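Long-range contacts in proteasome accessory factor B/C (PafBC) (Paenarthrobacter aurescens, PDB 6SJ9), which probably acts as a transcriptional regulator of the bacterial DNA damage response, joining winged helix-turn-helix and WYL domains in one chain: residues A146-D151 with L592-A597; I163-Q168 with S210-A215; R178-W183 with W192-L197. All blocks are in the same frame, centred on the assembly; numbering follows the deposited sequence.

Contact 1: residues A146-D151 with L592-A597; sequences AGQAFD and LTRQGA
Gln-148, in the first turn of helix 147-159, reaches across to Arg-594 and Ala-597 of the type I turn 594-597, and most of this small surface contact passes through its side chain. Van der Waals packing makes up most of it. CG stands anti to the backbone N (chi1 -173°), which carries it toward the turn, 3.4 Å from Arg-594 O and 3.5 Å from Arg-594 NH1. The two side chains cross at about a right angle, and the Gln-148 amide carbon CD lies over one face of the guanidinium, 3.8 Å above its plane and displaced toward the rim. Ala-146, the N-cap residue of the helix, adds a looser touch, its CB 3.9 Å from Gln-595 O. At the far branch of the amide, Gln-148 OE1 approaches the methyl CB of Ala-597 at 3.4 Å.

The polar part runs through a shared acid. Gln-148 NE2 and Arg-594 NH2 are 3.3 Å apart, but both are donors and form no bond. Asp-152, one helical turn on, probably makes this closeness tolerable: its OD1 accepts a hydrogen bond from Gln-148 NE2 and its OD2 forms a salt bridge with Arg-594 NH1. An alanine in place of Gln-148 would probably leave one face of the guanidinium without its amide cover and Asp-152 without one of its donors. With no hydrogen bond between the two segments themselves, the chemistry implies that the WYL-domain helix and the WCX-domain turn are joined by van der Waals packing and by the carboxylate of Asp-152, whose negative charge would probably offset the crowding of donors.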
# COMPACT_ATOMS: atom_id res chain seq x y z
N ALA A 146 8.87 -3.54 11.46
CA ALA A 146 8.40 -4.86 11.89
C ALA A 146 7.12 -4.77 12.73
O ALA A 146 7.04 -3.99 13.68
CB ALA A 146 9.50 -5.53 12.71
N GLY A 147 6.09 -5.53 12.32
CA GLY A 147 4.85 -5.53 13.08
C GLY A 147 5.04 -5.94 14.54
O GLY A 147 4.39 -5.39 15.43
N GLN A 148 5.94 -6.91 14.79
CA GLN A 148 6.15 -7.42 16.14
C GLN A 148 6.79 -6.36 17.06
O GLN A 148 6.33 -6.15 18.19
CB GLN A 148 7.01 -8.69 16.10
CG GLN A 148 7.08 -9.32 17.50
CD GLN A 148 5.69 -9.81 17.94
OE1 GLN A 148 4.99 -10.52 17.18
NE2 GLN A 148 5.26 -9.41 19.14
N ALA A 149 7.83 -5.69 16.58
CA ALA A 149 8.49 -4.64 17.36
C ALA A 149 7.53 -3.51 17.66
O ALA A 149 7.51 -2.94 18.78
CB ALA A 149 9.71 -4.11 16.61
N PHE A 150 6.69 -3.20 16.69
CA PHE A 150 5.64 -2.23 16.93
C PHE A 150 4.70 -2.71 18.01
O PHE A 150 4.32 -1.93 18.90
CB PHE A 150 4.86 -1.96 15.65
CG PHE A 150 4.49 -0.54 15.50
CD1 PHE A 150 3.32 -0.07 16.02
CD2 PHE A 150 5.32 0.33 14.80
CE1 PHE A 150 2.98 1.26 15.90
CE2 PHE A 150 5.00 1.66 14.65
CZ PHE A 150 3.82 2.12 15.21
N ASP A 151 4.19 -3.95 17.87
CA ASP A 151 3.29 -4.49 18.88
C ASP A 151 3.95 -4.48 20.26
O ASP A 151 3.27 -4.23 21.26
CB ASP A 151 2.83 -5.91 18.56
CG ASP A 151 1.89 -5.98 17.30
OD1 ASP A 151 1.38 -4.94 16.80
OD2 ASP A 151 1.62 -7.12 16.84
N LEU A 592 8.29 -18.52 10.63
CA LEU A 592 8.61 -17.14 10.95
C LEU A 592 9.34 -17.09 12.28
O LEU A 592 8.96 -17.79 13.23
CB LEU A 592 7.33 -16.29 11.03
CG LEU A 592 6.42 -16.29 9.79
CD1 LEU A 592 5.15 -15.53 10.02
CD2 LEU A 592 7.13 -15.74 8.55
N THR A 593 10.37 -16.25 12.37
CA THR A 593 10.95 -15.91 13.66
C THR A 593 10.06 -14.92 14.42
O THR A 593 9.15 -14.32 13.85
CB THR A 593 12.32 -15.27 13.46
OG1 THR A 593 12.14 -14.03 12.77
CG2 THR A 593 13.27 -16.21 12.66
N ARG A 594 10.32 -14.77 15.72
CA ARG A 594 9.58 -13.80 16.52
C ARG A 594 9.72 -12.40 15.94
O ARG A 594 8.73 -11.69 15.76
CB ARG A 594 10.06 -13.80 17.97
CG ARG A 594 9.20 -12.90 18.82
CD ARG A 594 9.60 -12.75 20.30
NE ARG A 594 8.42 -12.24 21.00
CZ ARG A 594 8.04 -10.95 21.07
NH1 ARG A 594 8.79 -9.99 20.52
NH2 ARG A 594 6.91 -10.62 21.70
N GLN A 595 10.93 -12.07 15.51
CA GLN A 595 11.17 -10.74 14.97
C GLN A 595 10.27 -10.46 13.79
O GLN A 595 9.76 -9.34 13.68
CB GLN A 595 12.62 -10.60 14.54
CG GLN A 595 13.12 -9.16 14.45
CD GLN A 595 14.63 -9.11 14.33
OE1 GLN A 595 15.30 -10.15 14.39
NE2 GLN A 595 15.18 -7.90 14.15
N GLY A 596 10.04 -11.47 12.93
CA GLY A 596 9.17 -11.38 11.76
C GLY A 596 7.73 -11.92 11.90
O GLY A 596 7.06 -12.20 10.90
N ALA A 597 7.25 -12.09 13.13
CA ALA A 597 5.94 -12.71 13.30
C ALA A 597 4.84 -11.90 12.63
O ALA A 597 3.81 -12.46 12.24
CB ALA A 597 5.67 -12.92 14.80

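Contact 2: residues I163-Q168 with S210-A215; sequences IRFGYQ and SRMTTA
Tyr-167 and Met-212 form a single beta bridge where strand 163-168 meets the irregular segment 210-215, which leads from strand 203-208 to strand 217-218 within the WYL domain. Backbone bonds flank the bridge: Gln-168 N to Arg-211 O, 3.1 Å and almost straight at 176°, and Thr-213 N to Gly-166 O at 2.9 Å. A weak third bond runs from Gly-166 N to Thr-214 OG1. Gly-166 leaves room for the two threonines, since Thr-213 OG1, which is hydrogen-bonded to Glu-175 OE2, comes within 3.2 Å of its CA and a side chain here would clash with both.

Selenomethionine Met-212 packs on Phe-165. Its chain is extended beyond CG, and the methyl CE sits over the centre of the ring face, 3.8 Å from the centroid, in a CH-pi contact; SE approaches obliquely, a Met-aromatic contact. Arg-211 CB lies 3.6 Å from Tyr-167 CE1. Farther out, the Arg-211 guanidinium has Gln-168 CB over one face, offset toward the rim, and Gln-168 CG is 3.7 Å from NH2.

Phe-207 of strand 203-208 meets the rings of both Phe-165 and Tyr-167 edge-to-face, while Leu-194 of strand 191-198 touches Phe-165 and Met-212. Strand 163-168 also pairs with strands 175-188 and 217-218, and segment 210-215 runs beside it on the way to strand 217-218.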
# COMPACT_ATOMS: atom_id res chain seq x y z
N ILE A 163 11.50 -1.87 28.63
CA ILE A 163 11.91 -2.82 27.61
C ILE A 163 13.44 -2.89 27.53
O ILE A 163 14.16 -2.04 28.06
CB ILE A 163 11.37 -2.48 26.18
CG1 ILE A 163 11.93 -1.14 25.72
CG2 ILE A 163 9.86 -2.41 26.20
CD1 ILE A 163 11.42 -0.69 24.32
N ARG A 164 13.92 -3.93 26.86
CA ARG A 164 15.33 -4.06 26.53
C ARG A 164 15.47 -4.60 25.11
O ARG A 164 14.62 -5.35 24.61
CB ARG A 164 16.05 -4.92 27.59
CG ARG A 164 16.69 -6.23 27.17
CD ARG A 164 16.76 -7.18 28.36
NE ARG A 164 17.07 -6.42 29.57
CZ ARG A 164 16.74 -6.80 30.82
NH1 ARG A 164 16.07 -7.93 31.06
NH2 ARG A 164 17.04 -5.99 31.84
N PHE A 165 16.54 -4.18 24.43
CA PHE A 165 16.77 -4.59 23.05
C PHE A 165 18.21 -4.31 22.67
O PHE A 165 18.89 -3.45 23.27
CB PHE A 165 15.88 -3.89 22.02
CG PHE A 165 15.90 -2.41 22.13
CD1 PHE A 165 16.82 -1.65 21.38
CD2 PHE A 165 15.06 -1.76 23.03
CE1 PHE A 165 16.84 -0.25 21.54
CE2 PHE A 165 15.08 -0.38 23.16
CZ PHE A 165 15.98 0.38 22.45
N GLY A 166 18.68 -5.09 21.69
CA GLY A 166 19.99 -4.83 21.11
C GLY A 166 19.95 -3.61 20.20
O GLY A 166 19.04 -3.45 19.39
N TYR A 167 20.95 -2.76 20.34
CA TYR A 167 20.99 -1.53 19.56
C TYR A 167 22.38 -1.29 19.00
O TYR A 167 23.36 -1.25 19.76
CB TYR A 167 20.56 -0.31 20.36
CG TYR A 167 20.27 0.82 19.43
CD1 TYR A 167 19.18 0.73 18.58
CD2 TYR A 167 21.05 1.95 19.40
CE1 TYR A 167 18.86 1.74 17.72
CE2 TYR A 167 20.76 3.00 18.51
CZ TYR A 167 19.66 2.87 17.67
OH TYR A 167 19.32 3.85 16.78
N GLN A 168 22.48 -1.11 17.69
CA GLN A 168 23.77 -0.80 17.09
C GLN A 168 24.04 0.70 17.21
O GLN A 168 23.52 1.52 16.43
CB GLN A 168 23.83 -1.28 15.65
CG GLN A 168 25.26 -1.37 15.17
CD GLN A 168 25.51 -2.62 14.37
OE1 GLN A 168 26.20 -3.53 14.84
NE2 GLN A 168 24.94 -2.69 13.17
N SER A 210 15.17 0.61 12.63
CA SER A 210 15.98 -0.17 11.69
C SER A 210 17.32 -0.56 12.29
O SER A 210 17.92 -1.53 11.83
CB SER A 210 16.18 0.60 10.38
OG SER A 210 17.04 1.72 10.55
N ARG A 211 17.80 0.14 13.33
CA ARG A 211 19.10 -0.16 13.93
C ARG A 211 19.02 -1.11 15.14
O ARG A 211 20.05 -1.34 15.79
CB ARG A 211 19.81 1.12 14.32
CG ARG A 211 19.99 2.11 13.11
CD ARG A 211 21.37 2.73 13.16
NE ARG A 211 22.38 1.80 12.63
CZ ARG A 211 23.68 1.82 12.93
NH1 ARG A 211 24.20 2.71 13.78
NH2 ARG A 211 24.49 0.91 12.37
N MSE A 212 17.85 -1.65 15.44
CA MSE A 212 17.70 -2.66 16.50
C MSE A 212 18.14 -4.02 15.99
O MSE A 212 17.66 -4.50 14.96
CB MSE A 212 16.25 -2.73 16.98
CG MSE A 212 15.83 -1.57 17.84
SE MSE A 212 13.91 -1.59 18.20
CE MSE A 212 13.85 0.01 19.34
N THR A 213 19.03 -4.66 16.72
CA THR A 213 19.52 -5.95 16.28
C THR A 213 18.56 -7.10 16.63
O THR A 213 18.59 -8.14 15.95
CB THR A 213 20.87 -6.19 16.91
OG1 THR A 213 20.68 -6.31 18.31
CG2 THR A 213 21.73 -4.99 16.71
N THR A 214 17.69 -6.92 17.63
CA THR A 214 16.87 -7.98 18.20
C THR A 214 15.39 -7.66 18.09
O THR A 214 14.98 -6.55 17.71
CB THR A 214 17.16 -8.18 19.68
OG1 THR A 214 16.45 -7.18 20.40
CG2 THR A 214 18.63 -8.03 19.97
N ALA A 215 14.58 -8.63 18.48
CA ALA A 215 13.24 -8.30 18.88
C ALA A 215 13.28 -7.61 20.24
O ALA A 215 14.28 -7.64 20.97
CB ALA A 215 12.35 -9.55 18.91

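Contact 3: residues R178-W183 with W192-L197; sequences REVEPW and WYLVGL
Trp-183 lays its indole over the backbone of Gly-196 and Leu-197 in this antiparallel hairpin pairing. Its chi1 of -61° sets CG anti to the carbonyl carbon, and a chi2 of -5° turns the indole over the neighbouring strand: Gly-196 CA stands 3.9 Å from the centroid of the five-membered ring, a CH-pi contact over the face, and Leu-197 N lies 3.5 Å above the plane, nearer the rim. The indole thus rests on flat backbone at Gly-196. On the side away from the indole, a CB on this glycine would collide with Glu-181 O and Val-180 CG1, so its absence lets the strands close up there. Beyond the glycine, Leu-197 CB packs against Trp-183 CZ2 at 3.6 Å.

Two smaller fits accompany this one. Leu-194 sends its branches to separate neighbours, CD1 to Pro-182 CB at 3.7 Å and CD2 toward Val-180 CG1. Glu-181 and Leu-197 lie side by side and point the same way; OE1 touches the methyl CD2 of Leu-197, while OE2 forms a salt bridge with Arg-199.

Backbone bonds set the spacing of these pieces. Glu-181 and Leu-197 are a hydrogen-bonded pair, joined from Glu-181 N to Leu-197 O and back from Leu-197 N to Glu-181 O, both 2.9 Å long. Pro-182 and Gly-196 follow as the non-hydrogen-bonded pair, with diverging side chains. Trp-183 N then gives a 2.8 Å bond to Val-195 O. The short axes are 118° apart, far from strictly antiparallel.

Helix 147-159 packs on Pro-182 through Ala-156 and Met-157, and on Leu-194 through Val-153. Ile-163 and Phe-165 of strand 163-168 both pack on Val-180 and Leu-194, and strand 203-208 reaches Trp-183 through Lys-204 and Val-180 through Phe-207.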
# COMPACT_ATOMS: atom_id res chain seq x y z
N ARG A 178 20.19 -2.05 25.33
CA ARG A 178 19.72 -0.82 25.94
C ARG A 178 18.51 -1.12 26.80
O ARG A 178 17.69 -1.98 26.45
CB ARG A 178 19.36 0.18 24.86
CG ARG A 178 20.45 0.38 23.77
CD ARG A 178 21.73 0.93 24.39
NE ARG A 178 21.57 2.34 24.77
CZ ARG A 178 21.85 3.36 23.94
NH1 ARG A 178 21.69 4.65 24.30
NH2 ARG A 178 22.31 3.09 22.72
N GLU A 179 18.39 -0.41 27.93
CA GLU A 179 17.29 -0.56 28.87
C GLU A 179 16.51 0.73 28.81
O GLU A 179 17.03 1.79 29.18
CB GLU A 179 17.78 -0.77 30.30
CG GLU A 179 18.88 -1.81 30.48
CD GLU A 179 18.35 -3.23 30.41
OE1 GLU A 179 19.14 -4.13 30.11
OE2 GLU A 179 17.13 -3.44 30.65
N VAL A 180 15.28 0.63 28.31
CA VAL A 180 14.54 1.82 27.94
C VAL A 180 13.15 1.78 28.56
O VAL A 180 12.46 0.76 28.52
CB VAL A 180 14.48 1.92 26.39
CG1 VAL A 180 13.61 3.02 25.95
CG2 VAL A 180 15.89 2.13 25.84
N GLU A 181 12.68 2.94 29.00
CA GLU A 181 11.29 3.15 29.31
C GLU A 181 10.64 3.87 28.12
O GLU A 181 10.96 5.06 27.87
CB GLU A 181 11.17 3.98 30.60
CG GLU A 181 11.81 3.25 31.81
CD GLU A 181 11.95 4.11 33.06
OE1 GLU A 181 11.48 5.27 33.06
OE2 GLU A 181 12.52 3.62 34.06
N PRO A 182 9.75 3.21 27.37
CA PRO A 182 9.31 3.79 26.07
C PRO A 182 8.29 4.90 26.26
O PRO A 182 7.31 4.73 26.98
CB PRO A 182 8.69 2.60 25.34
CG PRO A 182 8.21 1.66 26.54
CD PRO A 182 9.31 1.81 27.56
N TRP A 183 8.57 6.07 25.66
CA TRP A 183 7.65 7.21 25.70
C TRP A 183 6.84 7.35 24.43
O TRP A 183 5.69 7.83 24.47
CB TRP A 183 8.38 8.51 25.91
CG TRP A 183 9.14 8.60 27.19
CD1 TRP A 183 9.16 7.70 28.21
CD2 TRP A 183 10.00 9.68 27.58
NE1 TRP A 183 9.99 8.18 29.23
CE2 TRP A 183 10.53 9.38 28.84
CE3 TRP A 183 10.39 10.87 26.96
CZ2 TRP A 183 11.41 10.24 29.52
CZ3 TRP A 183 11.28 11.71 27.64
CH2 TRP A 183 11.76 11.39 28.90
N TRP A 192 10.95 5.12 11.19
CA TRP A 192 10.34 5.04 12.50
C TRP A 192 11.38 5.02 13.62
O TRP A 192 12.44 4.40 13.51
CB TRP A 192 9.45 3.82 12.62
CG TRP A 192 8.10 3.98 11.99
CD1 TRP A 192 7.75 3.69 10.68
CD2 TRP A 192 6.93 4.51 12.60
NE1 TRP A 192 6.41 3.96 10.48
CE2 TRP A 192 5.89 4.48 11.63
CE3 TRP A 192 6.66 5.03 13.87
CZ2 TRP A 192 4.59 4.94 11.90
CZ3 TRP A 192 5.35 5.49 14.14
CH2 TRP A 192 4.33 5.44 13.14
N TYR A 193 11.04 5.67 14.71
CA TYR A 193 11.91 5.88 15.84
C TYR A 193 11.14 5.54 17.11
O TYR A 193 9.93 5.78 17.18
CB TYR A 193 12.35 7.34 15.97
CG TYR A 193 13.14 7.85 14.78
CD1 TYR A 193 12.51 8.21 13.60
CD2 TYR A 193 14.53 7.96 14.84
CE1 TYR A 193 13.25 8.68 12.50
CE2 TYR A 193 15.27 8.43 13.75
CZ TYR A 193 14.62 8.78 12.58
OH TYR A 193 15.36 9.23 11.50
N LEU A 194 11.88 5.10 18.12
CA LEU A 194 11.42 4.97 19.50
C LEU A 194 12.11 6.07 20.31
O LEU A 194 13.33 6.30 20.18
CB LEU A 194 11.81 3.59 20.04
CG LEU A 194 11.68 3.44 21.57
CD1 LEU A 194 10.21 3.39 22.07
CD2 LEU A 194 12.44 2.21 22.01
N VAL A 195 11.33 6.80 21.10
CA VAL A 195 11.90 7.74 22.05
C VAL A 195 11.53 7.26 23.43
O VAL A 195 10.41 6.77 23.65
CB VAL A 195 11.47 9.21 21.83
CG1 VAL A 195 9.99 9.34 21.97
CG2 VAL A 195 12.12 10.10 22.88
N GLY A 196 12.48 7.35 24.37
CA GLY A 196 12.17 6.94 25.72
C GLY A 196 13.33 7.29 26.63
O GLY A 196 14.35 7.84 26.20
N LEU A 197 13.12 7.03 27.94
CA LEU A 197 14.17 7.26 28.92
C LEU A 197 15.12 6.06 28.90
O LEU A 197 14.73 4.94 29.24
CB LEU A 197 13.55 7.48 30.31
CG LEU A 197 14.54 7.68 31.47
CD1 LEU A 197 15.33 8.93 31.13
CD2 LEU A 197 13.83 7.95 32.78

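How the contacts relate
From the N terminus, helix 147-159 supplies the first side of contact 1, and strand 163-168 follows with the first side of contact 2. The chain then makes the hairpin of strands 175-188 and 191-198, whose short loop is closed by contact 3. It returns at 210-215 to close contact 2 around that hairpin, so contact 3 nests within contact 2. Contact 1 closes only at 592-597, enclosing both. Contacts 2 and 3 both reach the same sheet of the first WYL domain, through neighbouring strands 163-168 and 175-188, while contact 1 ties that domain to the second WCX domain. Arg-594 packs on Ala-215, and Phe-150 on Trp-192, linking contact 1 to the other two.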